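Long-range contacts in hydroxyglutarate synthase (Oryza sativa, PDB 6W1K), which catalyses the iron(II)-dependent, oxygen-consuming decarboxylation and hydroxylation of 2-oxoadipate to D-2-hydroxyglutarate in plant lysine breakdown: residues F65-Y70 / I139-I144; E131-S136 / S177-Y182; E166-S171 / A249-A254; T244-A249 / E304-D309; F78-G83 / L100-P105. All blocks are in the same frame, centred on the assembly; numbering follows the deposited sequence.

Contact 1. Residues F65-Y70 / I139-I144; sequences FGVDGY and IIQKYI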
# COMPACT_ATOMS: atom_id res chain seq x y z
N PHE A 65 3.82 -13.58 -0.92
CA PHE A 65 4.88 -14.57 -0.74
C PHE A 65 5.60 -14.81 -2.06
O PHE A 65 4.99 -15.29 -3.02
CB PHE A 65 4.31 -15.88 -0.23
CG PHE A 65 3.84 -15.85 1.21
CD1 PHE A 65 4.73 -15.59 2.23
CD2 PHE A 65 2.52 -16.13 1.52
CE1 PHE A 65 4.30 -15.61 3.56
CE2 PHE A 65 2.08 -16.15 2.84
CZ PHE A 65 2.97 -15.88 3.86
N GLY A 66 6.89 -14.51 -2.10
CA GLY A 66 7.70 -14.71 -3.29
C GLY A 66 8.15 -16.14 -3.52
O GLY A 66 9.35 -16.47 -3.42
N VAL A 67 7.20 -17.01 -3.82
CA VAL A 67 7.47 -18.42 -4.03
C VAL A 67 6.34 -19.01 -4.87
O VAL A 67 5.18 -18.64 -4.71
CB VAL A 67 7.65 -19.16 -2.68
CG1 VAL A 67 6.36 -19.22 -1.87
CG2 VAL A 67 8.18 -20.56 -2.91
N ASP A 68 6.72 -19.90 -5.79
CA ASP A 68 5.76 -20.70 -6.58
C ASP A 68 4.72 -19.83 -7.26
O ASP A 68 3.55 -20.20 -7.38
CB ASP A 68 5.08 -21.76 -5.71
CG ASP A 68 6.05 -22.80 -5.15
OD1 ASP A 68 5.70 -23.45 -4.14
OD2 ASP A 68 7.17 -22.96 -5.70
N GLY A 69 5.15 -18.68 -7.75
CA GLY A 69 4.26 -17.79 -8.46
C GLY A 69 3.28 -17.00 -7.60
O GLY A 69 2.40 -16.36 -8.16
N TYR A 70 3.38 -17.06 -6.28
CA TYR A 70 2.48 -16.32 -5.39
C TYR A 70 2.93 -14.88 -5.14
O TYR A 70 2.28 -14.16 -4.37
CB TYR A 70 2.32 -17.10 -4.06
CG TYR A 70 1.18 -18.12 -4.17
CD1 TYR A 70 1.37 -19.34 -4.82
CD2 TYR A 70 -0.10 -17.81 -3.71
CE1 TYR A 70 0.31 -20.22 -4.99
CE2 TYR A 70 -1.16 -18.70 -3.88
CZ TYR A 70 -0.95 -19.88 -4.53
OH TYR A 70 -2.02 -20.74 -4.67
N ILE A 139 6.66 -24.15 6.45
CA ILE A 139 5.34 -23.71 6.85
C ILE A 139 4.67 -22.97 5.70
O ILE A 139 3.52 -23.24 5.34
CB ILE A 139 5.44 -22.83 8.11
CG1 ILE A 139 5.73 -23.64 9.36
CG2 ILE A 139 4.13 -22.01 8.27
CD1 ILE A 139 6.22 -22.79 10.50
N ILE A 140 5.40 -22.06 5.07
CA ILE A 140 4.82 -21.31 3.96
C ILE A 140 4.48 -22.25 2.82
O ILE A 140 3.41 -22.13 2.20
CB ILE A 140 5.78 -20.19 3.52
CG1 ILE A 140 5.81 -19.12 4.60
CG2 ILE A 140 5.37 -19.60 2.17
CD1 ILE A 140 7.03 -18.18 4.53
N GLN A 141 5.38 -23.18 2.52
CA GLN A 141 5.13 -24.14 1.45
C GLN A 141 3.87 -24.96 1.72
O GLN A 141 3.14 -25.30 0.78
CB GLN A 141 6.32 -25.07 1.28
CG GLN A 141 6.33 -25.82 -0.01
CD GLN A 141 6.47 -24.91 -1.23
OE1 GLN A 141 7.21 -23.91 -1.21
NE2 GLN A 141 5.75 -25.25 -2.30
N LYS A 142 3.62 -25.31 2.98
CA LYS A 142 2.41 -26.07 3.31
C LYS A 142 1.16 -25.29 2.91
O LYS A 142 0.23 -25.84 2.31
CB LYS A 142 2.36 -26.39 4.81
CG LYS A 142 1.03 -27.01 5.27
CD LYS A 142 1.04 -27.42 6.75
CE LYS A 142 1.09 -26.20 7.67
NZ LYS A 142 0.80 -26.57 9.11
N TYR A 143 1.11 -24.01 3.27
CA TYR A 143 -0.07 -23.23 2.93
C TYR A 143 -0.17 -23.00 1.43
O TYR A 143 -1.27 -23.11 0.86
CB TYR A 143 -0.07 -21.92 3.70
CG TYR A 143 -0.36 -22.17 5.14
CD1 TYR A 143 -1.64 -22.44 5.57
CD2 TYR A 143 0.64 -22.24 6.06
CE1 TYR A 143 -1.93 -22.70 6.88
CE2 TYR A 143 0.37 -22.46 7.36
CZ TYR A 143 -0.93 -22.71 7.78
OH TYR A 143 -1.23 -23.00 9.09
N ILE A 144 0.96 -22.72 0.78
CA ILE A 144 0.94 -22.55 -0.67
C ILE A 144 0.37 -23.81 -1.35
O ILE A 144 -0.40 -23.72 -2.30
CB ILE A 144 2.35 -22.23 -1.20
CG1 ILE A 144 2.84 -20.83 -0.81
CG2 ILE A 144 2.41 -22.39 -2.71
CD1 ILE A 144 1.92 -19.76 -1.08

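Contact 2. Residues E131-S136 / S177-Y182; sequences ELSPQS and SRESEY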
# COMPACT_ATOMS: atom_id res chain seq x y z
N GLU A 131 15.00 -17.25 1.37
CA GLU A 131 16.03 -16.71 2.25
C GLU A 131 15.72 -16.94 3.73
O GLU A 131 16.57 -16.66 4.57
CB GLU A 131 16.22 -15.21 1.98
CG GLU A 131 16.64 -14.94 0.56
CD GLU A 131 17.10 -13.50 0.33
OE1 GLU A 131 17.22 -12.74 1.31
OE2 GLU A 131 17.36 -13.12 -0.83
N LEU A 132 14.55 -17.47 4.06
CA LEU A 132 14.20 -17.70 5.45
C LEU A 132 14.74 -19.04 5.92
O LEU A 132 15.28 -19.83 5.13
CB LEU A 132 12.69 -17.67 5.64
CG LEU A 132 11.95 -16.46 5.11
CD1 LEU A 132 10.46 -16.79 5.00
CD2 LEU A 132 12.20 -15.28 6.04
N SER A 133 14.57 -19.31 7.22
CA SER A 133 14.96 -20.60 7.79
C SER A 133 14.19 -21.74 7.11
O SER A 133 13.06 -21.56 6.64
CB SER A 133 14.65 -20.63 9.29
OG SER A 133 13.23 -20.68 9.49
N PRO A 134 14.77 -22.94 7.07
CA PRO A 134 14.03 -24.08 6.52
C PRO A 134 12.67 -24.31 7.17
O PRO A 134 11.70 -24.64 6.48
CB PRO A 134 14.98 -25.26 6.78
CG PRO A 134 16.35 -24.64 6.82
CD PRO A 134 16.15 -23.28 7.44
N GLN A 135 12.58 -24.13 8.49
CA GLN A 135 11.30 -24.35 9.16
C GLN A 135 10.21 -23.42 8.61
O GLN A 135 9.09 -23.88 8.32
CB GLN A 135 11.46 -24.15 10.67
CG GLN A 135 10.19 -24.39 11.46
CD GLN A 135 10.32 -24.05 12.93
OE1 GLN A 135 11.17 -23.25 13.35
NE2 GLN A 135 9.45 -24.65 13.74
N SER A 136 10.49 -22.12 8.49
CA SER A 136 9.49 -21.20 7.93
C SER A 136 9.24 -21.46 6.46
O SER A 136 8.11 -21.30 5.98
CB SER A 136 9.92 -19.74 8.11
OG SER A 136 10.00 -19.41 9.49
N SER A 177 5.84 -15.33 13.00
CA SER A 177 5.95 -14.04 13.67
C SER A 177 7.32 -13.84 14.28
O SER A 177 7.78 -12.70 14.39
CB SER A 177 4.91 -13.91 14.78
OG SER A 177 3.62 -13.76 14.24
N ARG A 178 7.97 -14.92 14.71
CA ARG A 178 9.26 -14.79 15.38
C ARG A 178 10.40 -14.56 14.40
O ARG A 178 11.41 -13.95 14.75
CB ARG A 178 9.52 -16.04 16.22
CG ARG A 178 8.71 -16.12 17.52
CD ARG A 178 8.85 -17.49 18.18
NE ARG A 178 7.81 -17.72 19.18
CZ ARG A 178 7.07 -18.83 19.26
NH1 ARG A 178 7.25 -19.82 18.40
NH2 ARG A 178 6.15 -18.94 20.21
N GLU A 179 10.26 -15.03 13.16
CA GLU A 179 11.30 -14.86 12.16
C GLU A 179 11.02 -13.72 11.18
O GLU A 179 11.96 -13.03 10.77
CB GLU A 179 11.48 -16.15 11.37
CG GLU A 179 12.57 -16.04 10.28
CD GLU A 179 12.91 -17.38 9.64
OE1 GLU A 179 12.20 -18.37 9.92
OE2 GLU A 179 13.91 -17.44 8.88
N SER A 180 9.76 -13.54 10.79
CA SER A 180 9.41 -12.52 9.81
C SER A 180 7.99 -12.04 10.11
O SER A 180 7.02 -12.74 9.81
CB SER A 180 9.49 -13.05 8.38
OG SER A 180 8.87 -12.11 7.51
N GLU A 181 7.88 -10.83 10.65
CA GLU A 181 6.56 -10.25 10.87
C GLU A 181 5.81 -10.02 9.58
O GLU A 181 4.58 -10.09 9.54
CB GLU A 181 6.70 -8.94 11.64
CG GLU A 181 7.35 -9.20 13.03
CD GLU A 181 7.09 -8.08 14.02
OE1 GLU A 181 5.93 -7.98 14.46
OE2 GLU A 181 8.02 -7.30 14.33
N TYR A 182 6.54 -9.72 8.51
CA TYR A 182 5.92 -9.62 7.20
C TYR A 182 5.26 -10.94 6.82
O TYR A 182 4.12 -10.97 6.34
CB TYR A 182 6.99 -9.22 6.19
CG TYR A 182 6.50 -9.00 4.77
CD1 TYR A 182 6.14 -10.07 3.96
CD2 TYR A 182 6.45 -7.72 4.22
CE1 TYR A 182 5.71 -9.90 2.68
CE2 TYR A 182 6.02 -7.53 2.91
CZ TYR A 182 5.67 -8.63 2.15
OH TYR A 182 5.27 -8.49 0.85

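Contact 3. Residues E166-S171 / A249-A254; sequences EKPIYS and ALFTFA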
# COMPACT_ATOMS: atom_id res chain seq x y z
N GLU A 166 -5.52 -22.51 3.11
CA GLU A 166 -6.38 -22.86 4.23
C GLU A 166 -6.12 -21.90 5.39
O GLU A 166 -5.05 -21.31 5.49
CB GLU A 166 -6.16 -24.30 4.68
CG GLU A 166 -4.79 -24.56 5.30
CD GLU A 166 -4.64 -26.03 5.75
OE1 GLU A 166 -5.54 -26.84 5.45
OE2 GLU A 166 -3.62 -26.36 6.41
N LYS A 167 -7.11 -21.78 6.26
CA LYS A 167 -6.97 -20.93 7.44
C LYS A 167 -5.78 -21.42 8.26
O LYS A 167 -5.64 -22.62 8.47
CB LYS A 167 -8.23 -21.00 8.30
CG LYS A 167 -8.52 -19.75 9.11
CD LYS A 167 -9.88 -19.85 9.85
CE LYS A 167 -10.70 -18.55 9.68
NZ LYS A 167 -11.40 -18.10 10.95
N PRO A 168 -4.91 -20.53 8.72
CA PRO A 168 -3.71 -20.98 9.44
C PRO A 168 -4.00 -21.44 10.85
O PRO A 168 -4.99 -21.04 11.47
CB PRO A 168 -2.83 -19.73 9.47
CG PRO A 168 -3.56 -18.68 8.72
CD PRO A 168 -4.95 -19.07 8.51
N ILE A 169 -3.13 -22.35 11.35
CA ILE A 169 -3.14 -22.72 12.76
C ILE A 169 -2.23 -21.75 13.49
O ILE A 169 -1.25 -21.24 12.94
CB ILE A 169 -2.72 -24.19 13.01
CG1 ILE A 169 -1.26 -24.38 12.61
CG2 ILE A 169 -3.61 -25.13 12.21
CD1 ILE A 169 -0.77 -25.78 12.74
N TYR A 170 -2.56 -21.51 14.76
CA TYR A 170 -1.87 -20.47 15.52
C TYR A 170 -0.38 -20.78 15.65
O TYR A 170 0.45 -19.87 15.56
CB TYR A 170 -2.51 -20.34 16.92
CG TYR A 170 -1.90 -19.20 17.72
CD1 TYR A 170 -1.79 -17.95 17.16
CD2 TYR A 170 -1.44 -19.37 19.03
CE1 TYR A 170 -1.21 -16.88 17.86
CE2 TYR A 170 -0.87 -18.30 19.74
CZ TYR A 170 -0.76 -17.06 19.15
OH TYR A 170 -0.20 -16.00 19.84
N SER A 171 -0.03 -22.05 15.89
CA SER A 171 1.37 -22.42 16.04
C SER A 171 2.18 -21.97 14.84
O SER A 171 3.33 -21.52 14.99
CB SER A 171 1.50 -23.92 16.23
OG SER A 171 0.94 -24.62 15.13
N ALA A 249 -7.07 -7.02 15.15
CA ALA A 249 -8.33 -7.74 15.13
C ALA A 249 -8.16 -9.08 15.81
O ALA A 249 -7.06 -9.63 15.87
CB ALA A 249 -8.85 -7.98 13.70
N LEU A 250 -9.26 -9.61 16.33
CA LEU A 250 -9.28 -10.97 16.84
C LEU A 250 -9.47 -11.91 15.66
O LEU A 250 -10.30 -11.67 14.78
CB LEU A 250 -10.39 -11.16 17.87
CG LEU A 250 -10.21 -10.35 19.16
CD1 LEU A 250 -11.42 -10.52 20.06
CD2 LEU A 250 -8.93 -10.78 19.91
N PHE A 251 -8.68 -12.98 15.64
CA PHE A 251 -8.74 -13.98 14.58
C PHE A 251 -8.86 -15.36 15.21
O PHE A 251 -8.08 -15.70 16.11
CB PHE A 251 -7.51 -13.83 13.68
CG PHE A 251 -7.55 -14.65 12.43
CD1 PHE A 251 -8.24 -14.22 11.31
CD2 PHE A 251 -6.86 -15.87 12.36
CE1 PHE A 251 -8.26 -15.00 10.16
CE2 PHE A 251 -6.86 -16.64 11.21
CZ PHE A 251 -7.56 -16.21 10.11
N THR A 252 -9.82 -16.15 14.75
CA THR A 252 -9.91 -17.54 15.19
C THR A 252 -9.14 -18.42 14.21
O THR A 252 -9.55 -18.61 13.07
CB THR A 252 -11.37 -17.96 15.35
OG1 THR A 252 -11.95 -17.13 16.37
CG2 THR A 252 -11.49 -19.44 15.80
N PHE A 253 -8.01 -18.95 14.67
CA PHE A 253 -7.19 -19.85 13.88
C PHE A 253 -7.85 -21.23 13.74
O PHE A 253 -8.79 -21.59 14.46
CB PHE A 253 -5.80 -19.93 14.50
CG PHE A 253 -5.05 -18.63 14.41
CD1 PHE A 253 -5.24 -17.63 15.36
CD2 PHE A 253 -4.17 -18.40 13.37
CE1 PHE A 253 -4.56 -16.44 15.28
CE2 PHE A 253 -3.49 -17.19 13.27
CZ PHE A 253 -3.69 -16.22 14.22
N ALA A 254 -7.32 -22.00 12.80
CA ALA A 254 -7.92 -23.26 12.41
C ALA A 254 -7.93 -24.28 13.53
O ALA A 254 -8.74 -25.21 13.50
CB ALA A 254 -7.21 -23.86 11.20
O HOH W 1 -11.56 -15.23 12.78

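Contact 4. Residues T244-A249 / E304-D309; sequences TVADSA and ESTSND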
# COMPACT_ATOMS: atom_id res chain seq x y z
N THR A 244 -0.30 5.54 10.01
CA THR A 244 -0.84 5.14 11.30
C THR A 244 -0.26 3.79 11.69
O THR A 244 0.22 3.02 10.85
CB THR A 244 -2.36 5.05 11.28
OG1 THR A 244 -2.78 4.18 10.23
CG2 THR A 244 -3.01 6.41 11.12
N VAL A 245 -0.30 3.51 12.99
CA VAL A 245 -0.14 2.15 13.48
C VAL A 245 -1.33 1.32 13.04
O VAL A 245 -2.49 1.75 13.18
CB VAL A 245 0.02 2.16 15.01
CG1 VAL A 245 0.15 0.74 15.55
CG2 VAL A 245 1.22 3.02 15.40
N ALA A 246 -1.06 0.13 12.51
CA ALA A 246 -2.09 -0.73 11.98
C ALA A 246 -3.12 -1.06 13.06
O ALA A 246 -2.81 -1.14 14.25
CB ALA A 246 -1.48 -2.02 11.43
N ASP A 247 -4.36 -1.22 12.62
CA ASP A 247 -5.40 -1.79 13.47
C ASP A 247 -5.09 -3.25 13.78
O ASP A 247 -4.38 -3.94 13.06
CB ASP A 247 -6.77 -1.68 12.80
CG ASP A 247 -7.37 -0.29 12.93
OD1 ASP A 247 -7.19 0.36 13.98
OD2 ASP A 247 -8.02 0.17 11.97
N SER A 248 -5.64 -3.70 14.90
CA SER A 248 -5.60 -5.11 15.27
C SER A 248 -7.00 -5.70 15.30
O SER A 248 -8.00 -5.00 15.52
CB SER A 248 -4.94 -5.29 16.64
OG SER A 248 -3.57 -4.94 16.58
N ALA A 249 -7.07 -7.02 15.15
CA ALA A 249 -8.33 -7.74 15.13
C ALA A 249 -8.16 -9.08 15.81
O ALA A 249 -7.06 -9.63 15.87
CB ALA A 249 -8.85 -7.98 13.70
N GLU A 304 6.98 -1.17 9.01
CA GLU A 304 6.86 -1.50 10.41
C GLU A 304 5.58 -0.97 11.04
O GLU A 304 5.35 -1.20 12.24
CB GLU A 304 8.11 -1.00 11.14
CG GLU A 304 9.37 -1.73 10.66
CD GLU A 304 10.61 -1.41 11.46
OE1 GLU A 304 10.49 -1.24 12.70
OE2 GLU A 304 11.71 -1.34 10.85
N SER A 305 4.71 -0.33 10.26
CA SER A 305 3.40 0.06 10.77
C SER A 305 2.60 -1.13 11.25
O SER A 305 1.71 -0.97 12.10
CB SER A 305 2.64 0.80 9.68
OG SER A 305 3.38 1.93 9.25
N THR A 306 2.90 -2.33 10.75
CA THR A 306 2.19 -3.52 11.17
C THR A 306 2.97 -4.33 12.19
O THR A 306 2.48 -5.39 12.62
CB THR A 306 1.87 -4.42 9.97
OG1 THR A 306 3.05 -4.60 9.16
CG2 THR A 306 0.74 -3.85 9.12
N SER A 307 4.16 -3.86 12.60
CA SER A 307 5.01 -4.65 13.49
C SER A 307 4.48 -4.67 14.91
O SER A 307 3.84 -3.72 15.38
CB SER A 307 6.44 -4.09 13.53
OG SER A 307 6.49 -2.84 14.21
N ASN A 308 4.82 -5.73 15.63
CA ASN A 308 4.30 -5.89 16.99
C ASN A 308 4.78 -4.76 17.89
O ASN A 308 4.05 -4.32 18.79
CB ASN A 308 4.68 -7.25 17.54
CG ASN A 308 3.91 -7.61 18.78
OD1 ASN A 308 4.47 -7.72 19.87
ND2 ASN A 308 2.59 -7.78 18.63
N ASP A 309 6.00 -4.27 17.66
CA ASP A 309 6.52 -3.20 18.52
C ASP A 309 5.72 -1.92 18.36
O ASP A 309 5.45 -1.23 19.35
CB ASP A 309 8.00 -2.94 18.20
CG ASP A 309 8.68 -2.10 19.28
OD1 ASP A 309 8.67 -2.50 20.48
OD2 ASP A 309 9.24 -1.04 18.93

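Contact 5. Residues F78-G83 / L100-P105; sequences FFTDFG and LWFSPP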
# COMPACT_ATOMS: atom_id res chain seq x y z
N PHE A 78 -2.81 -8.34 -13.26
CA PHE A 78 -4.07 -7.61 -13.27
C PHE A 78 -3.85 -6.15 -13.62
O PHE A 78 -4.50 -5.61 -14.53
CB PHE A 78 -4.76 -7.72 -11.91
CG PHE A 78 -5.94 -6.77 -11.76
CD1 PHE A 78 -7.09 -6.96 -12.51
CD2 PHE A 78 -5.87 -5.69 -10.90
CE1 PHE A 78 -8.19 -6.09 -12.40
CE2 PHE A 78 -6.95 -4.81 -10.78
CZ PHE A 78 -8.10 -5.00 -11.54
N PHE A 79 -2.94 -5.48 -12.90
CA PHE A 79 -2.76 -4.04 -13.09
C PHE A 79 -2.19 -3.73 -14.47
O PHE A 79 -2.63 -2.76 -15.11
CB PHE A 79 -1.89 -3.43 -11.97
CG PHE A 79 -2.57 -3.47 -10.64
CD1 PHE A 79 -3.62 -2.60 -10.36
CD2 PHE A 79 -2.21 -4.42 -9.69
CE1 PHE A 79 -4.28 -2.66 -9.20
CE2 PHE A 79 -2.90 -4.48 -8.52
CZ PHE A 79 -3.93 -3.60 -8.27
N THR A 80 -1.25 -4.55 -14.97
CA THR A 80 -0.75 -4.31 -16.33
C THR A 80 -1.79 -4.64 -17.40
O THR A 80 -1.75 -4.03 -18.48
CB THR A 80 0.56 -5.07 -16.60
OG1 THR A 80 0.38 -6.48 -16.41
CG2 THR A 80 1.66 -4.56 -15.65
N ASP A 81 -2.73 -5.56 -17.14
CA ASP A 81 -3.88 -5.72 -18.03
C ASP A 81 -4.72 -4.43 -18.12
O ASP A 81 -5.35 -4.17 -19.14
CB ASP A 81 -4.78 -6.86 -17.54
CG ASP A 81 -4.22 -8.27 -17.83
OD1 ASP A 81 -3.25 -8.43 -18.60
OD2 ASP A 81 -4.80 -9.22 -17.25
N PHE A 82 -4.73 -3.63 -17.07
CA PHE A 82 -5.43 -2.35 -17.05
C PHE A 82 -4.47 -1.16 -17.13
O PHE A 82 -4.69 -0.11 -16.55
CB PHE A 82 -6.35 -2.31 -15.83
CG PHE A 82 -7.53 -3.24 -16.00
CD1 PHE A 82 -8.61 -2.87 -16.81
CD2 PHE A 82 -7.52 -4.51 -15.44
CE1 PHE A 82 -9.68 -3.75 -17.07
CE2 PHE A 82 -8.58 -5.38 -15.67
CZ PHE A 82 -9.66 -5.01 -16.47
N GLY A 83 -3.43 -1.30 -17.97
CA GLY A 83 -2.66 -0.17 -18.45
C GLY A 83 -1.60 0.35 -17.50
O GLY A 83 -0.94 1.35 -17.82
N LEU A 100 8.16 -3.78 -6.32
CA LEU A 100 8.06 -3.07 -7.59
C LEU A 100 6.88 -2.14 -7.49
O LEU A 100 5.86 -2.49 -6.90
CB LEU A 100 7.85 -4.04 -8.73
CG LEU A 100 8.11 -3.69 -10.18
CD1 LEU A 100 9.52 -3.24 -10.40
CD2 LEU A 100 7.82 -4.97 -11.00
N TRP A 101 6.99 -0.96 -8.07
CA TRP A 101 5.82 -0.10 -8.15
C TRP A 101 5.42 0.10 -9.60
O TRP A 101 6.20 -0.16 -10.53
CB TRP A 101 6.06 1.21 -7.42
CG TRP A 101 6.92 2.23 -8.06
CD1 TRP A 101 8.29 2.33 -8.02
CD2 TRP A 101 6.46 3.38 -8.79
NE1 TRP A 101 8.70 3.48 -8.67
CE2 TRP A 101 7.60 4.12 -9.18
CE3 TRP A 101 5.19 3.83 -9.16
CZ2 TRP A 101 7.51 5.31 -9.91
CZ3 TRP A 101 5.10 5.04 -9.89
CH2 TRP A 101 6.25 5.76 -10.25
N PHE A 102 4.17 0.51 -9.78
CA PHE A 102 3.49 0.57 -11.07
C PHE A 102 2.78 1.92 -11.16
O PHE A 102 2.10 2.34 -10.22
CB PHE A 102 2.48 -0.57 -11.23
CG PHE A 102 3.08 -1.95 -11.11
CD1 PHE A 102 3.43 -2.45 -9.87
CD2 PHE A 102 3.32 -2.71 -12.22
CE1 PHE A 102 4.02 -3.69 -9.79
CE2 PHE A 102 3.90 -3.95 -12.16
CZ PHE A 102 4.25 -4.46 -10.95
N SER A 103 2.98 2.62 -12.30
CA SER A 103 2.32 3.90 -12.52
C SER A 103 1.09 3.68 -13.39
O SER A 103 1.12 2.86 -14.32
CB SER A 103 3.25 4.90 -13.22
OG SER A 103 3.79 4.30 -14.36
N PRO A 104 0.04 4.44 -13.17
CA PRO A 104 -1.25 4.14 -13.82
C PRO A 104 -1.29 4.58 -15.27
O PRO A 104 -0.49 5.41 -15.71
CB PRO A 104 -2.28 4.92 -12.97
CG PRO A 104 -1.50 6.00 -12.32
CD PRO A 104 -0.05 5.53 -12.18
N PRO A 105 -2.24 4.06 -16.04
CA PRO A 105 -2.49 4.63 -17.37
C PRO A 105 -2.92 6.09 -17.24
O PRO A 105 -3.39 6.52 -16.18
CB PRO A 105 -3.62 3.76 -17.92
CG PRO A 105 -4.39 3.32 -16.68
CD PRO A 105 -3.32 3.16 -15.60

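Contact 1. Residues F65-Y70 / I139-I144
The loop 65-70, with a type I' turn from Val67 to Tyr70, runs past helix 134-147, and Phe65, Val67, Asp68 and Tyr70 meet Ile140, Gln141 and Ile144, with no CA pair nearer than the 7.8 Å between Asp68 and Ile144. Side chains therefore carry the contact. Ile144 is the central one: its CD1 lies over one face of the Tyr70 ring, off centre toward the rim and 3.6 Å from Tyr70 CG, while its CG1 meets Val67 CG1 at 4.0 Å. One turn earlier, Ile140 lays CG2 over a face of the Phe65 ring, 4.2 Å from the centroid, and its CD1 reaches Phe65 CE1. Beside this apolar patch Gln141, bent at chi2 (65°), brings its amide to Asp68, and NE2 gives OD1 a short hydrogen bond of 2.6 Å with an N-H...O angle of 162°. Amide and carboxylate planes stand 73° apart. Asp68 OD1 also forms a salt bridge with Arg145, and Tyr70 OH is held by Ser147 and Gly148. This is a helix packed by its i and i+4 residues against a beta-alpha connection, here the loop from strand 57-65 to helix 72-81 in a glyoxalase-clan fold.

Contact 2. Residues E131-S136 / S177-Y182
The carboxylate of Glu179 meets Ser133 and Ser136 through three hydrogen bonds. Two come from hydroxyls: Ser133 OG donates to OE1 of Glu179 at 2.6 Å, on the syn side and 16° out of the carboxylate plane, and Ser136 OG donates to the same OE1 at a very short 2.5 Å. The third is from the backbone, Ser133 N to Glu179 OE2 at 2.6 Å, using the syn lone pair. With CG anti to its backbone N (chi1 179°) and an extended chain, Glu179 reaches to the start of helix 134-147, where Ser133 is the N-cap and its OG accepts from Ser136 N at 3.3 Å. An alanine in place of Glu179 would probably leave both hydroxyls and Ser133 N without this acceptor and the serines freer to turn. Van der Waals contacts are few: Leu132 CB lies 3.5 Å from Glu179 OE2, and Leu132 CD2 touches Ser180 CB. The contact joins helix 134-147 to the junction of helices 170-179 and 181-189, with Leu127 of strand 121-127 touching Leu132 and Ser180.

Contact 3. Residues E166-S171 / A249-A254
Lys167 and Pro168 meet the end of strand 248-252 and the loop just after it through two hydrogen bonds that run in opposite directions. Lys167 NZ gives one to Thr252 O at 2.9 Å, in the carbonyl plane. In return Pro168 O accepts from Ala254 N at 2.8 Å, a nearly straight bond of 176° whose donor is tilted 32° from the carbonyl plane. Thr252 N is satisfied by a water at 2.8 Å, which also accepts a weak bond from Lys167 NZ, while Thr252 OG1 pairs with Thr258. The ammonium has a further partner in the Phe251 ring, over whose face NZ stands 4.7 Å from the centroid in a cation-pi contact. The lysine and phenylalanine side chains reach toward each other tip to tip, the lysine bent at chi3 and chi4, and Lys167 CG comes to 3.8 Å from Phe251 CZ. The Phe253 ring lies between aromatic neighbours: Tyr170 CD1 sits over one face toward the rim, Phe251 CD2 over the centre of the opposite one; the Tyr170 ring is oblique to it, the planes 55° apart. Tyr170 N is taken by Asp255, and Ile169 N by Tyr143 OH of helix 134-147. The contact joins the approach to helix 170-179 to the edge where strand 248-252 pairs with 258-271; Pro168 and Phe253 also touch helix 181-189, and Phe253 reaches Ile261 of the neighbouring strand.

Contact 4. Residues T244-A249 / E304-D309
The flat group at the centre is the peptide carbonyl of Ser305, met at its oxygen by Ala246 N, 35° out of its plane, and by Ala246 CB from the same side of that plane. The N-H gives a hydrogen bond of 3.0 Å from Ala246 N to Ser305 O at 169°. Ala246 CB lies 3.4 Å from Ser305 O and 3.7 Å from Thr306 CG2, and Ser305 CB comes to 3.5 Å from Thr244 O, not far from the plane of that peptide. The segment 304-309 follows helix 296-302, whose Ile302 lines the 2-oxoadipate pocket of this glyoxalase-clan enzyme: Thr306 OG1 is hydrogen-bonded to NH1 of Arg63, which binds 2-oxoadipate, and Ser305 touches Tyr265, another substrate-binding residue. With OG1 between the backbone N and the carbonyl carbon (chi1 49°), Thr306 has CG2 anti to the carbonyl carbon, facing Ala246. Ser305 OG is held by Ser243, Asn225 and Ile302 O. Within the same turn, which leads to the N-cap Ser307 of helix 308-311, Glu304 O accepts from Ser307 N and, at 2.8 Å, from Ser307 OG. Leu311 covers Val245 and Ala246 further.

Contact 5. Residues F78-G83 / L100-P105
Gly83 and Pro105 meet where a Schellman motif ends helix 72-81, with Gly83, at positive phi (81°), as the C-prime residue: Gly83 N bonds to Thr80 O at 3.2 Å, and Tyr84 N to Phe79 O. Against this helix end lies the Pro105 ring. Its CG is 3.4 Å from Phe82 O, its CB 3.6 Å from Gly83 O, and its CD 3.7 Å from each of the two oxygens, a van der Waals fit of ring carbons on carbonyls. Pro105 N has no hydrogen to offer Gly83 O. With no side chain, Gly83 lets the ring lie close against its backbone. An alanine in place of Pro105 would remove CG and CD and is likely to open a gap beside Phe82 O while freeing the backbone there to turn. Farther along, Thr80 CG2 touches Phe102 CE2 at 4.2 Å. Phe102, CG anti to its carbonyl carbon (chi1 -58°), points from strand 97-103 toward the helix and also meets Pro86 and Ile124. This is the turn of a helix-to-strand connection, from helix 72-81 into strand 85-92, seated on the loop that leaves the antiparallel partner strand 97-103.

From the N terminus, strand 57-65 leads into the loop of contact 1, which closes only when helix 134-147 arrives. Contact 5 is nested inside that loop, tying the end of helix 72-81 to strand 97-103 and the residues after it. Contact 2 crosses contact 1 and touches it through Leu132 and Ile140, tying three helices together. Contact 3 crosses contact 2 in its turn, carrying the approach to helix 170-179 to strand 248-252; it follows contact 1 in series, yet the two touch where Tyr143 OH meets Ile169 N. Contact 4 crosses contact 3, shares Ala249 with it, and brings in the C-terminal segment, whose Asn308 N bonds back to Glu181 of contact 2.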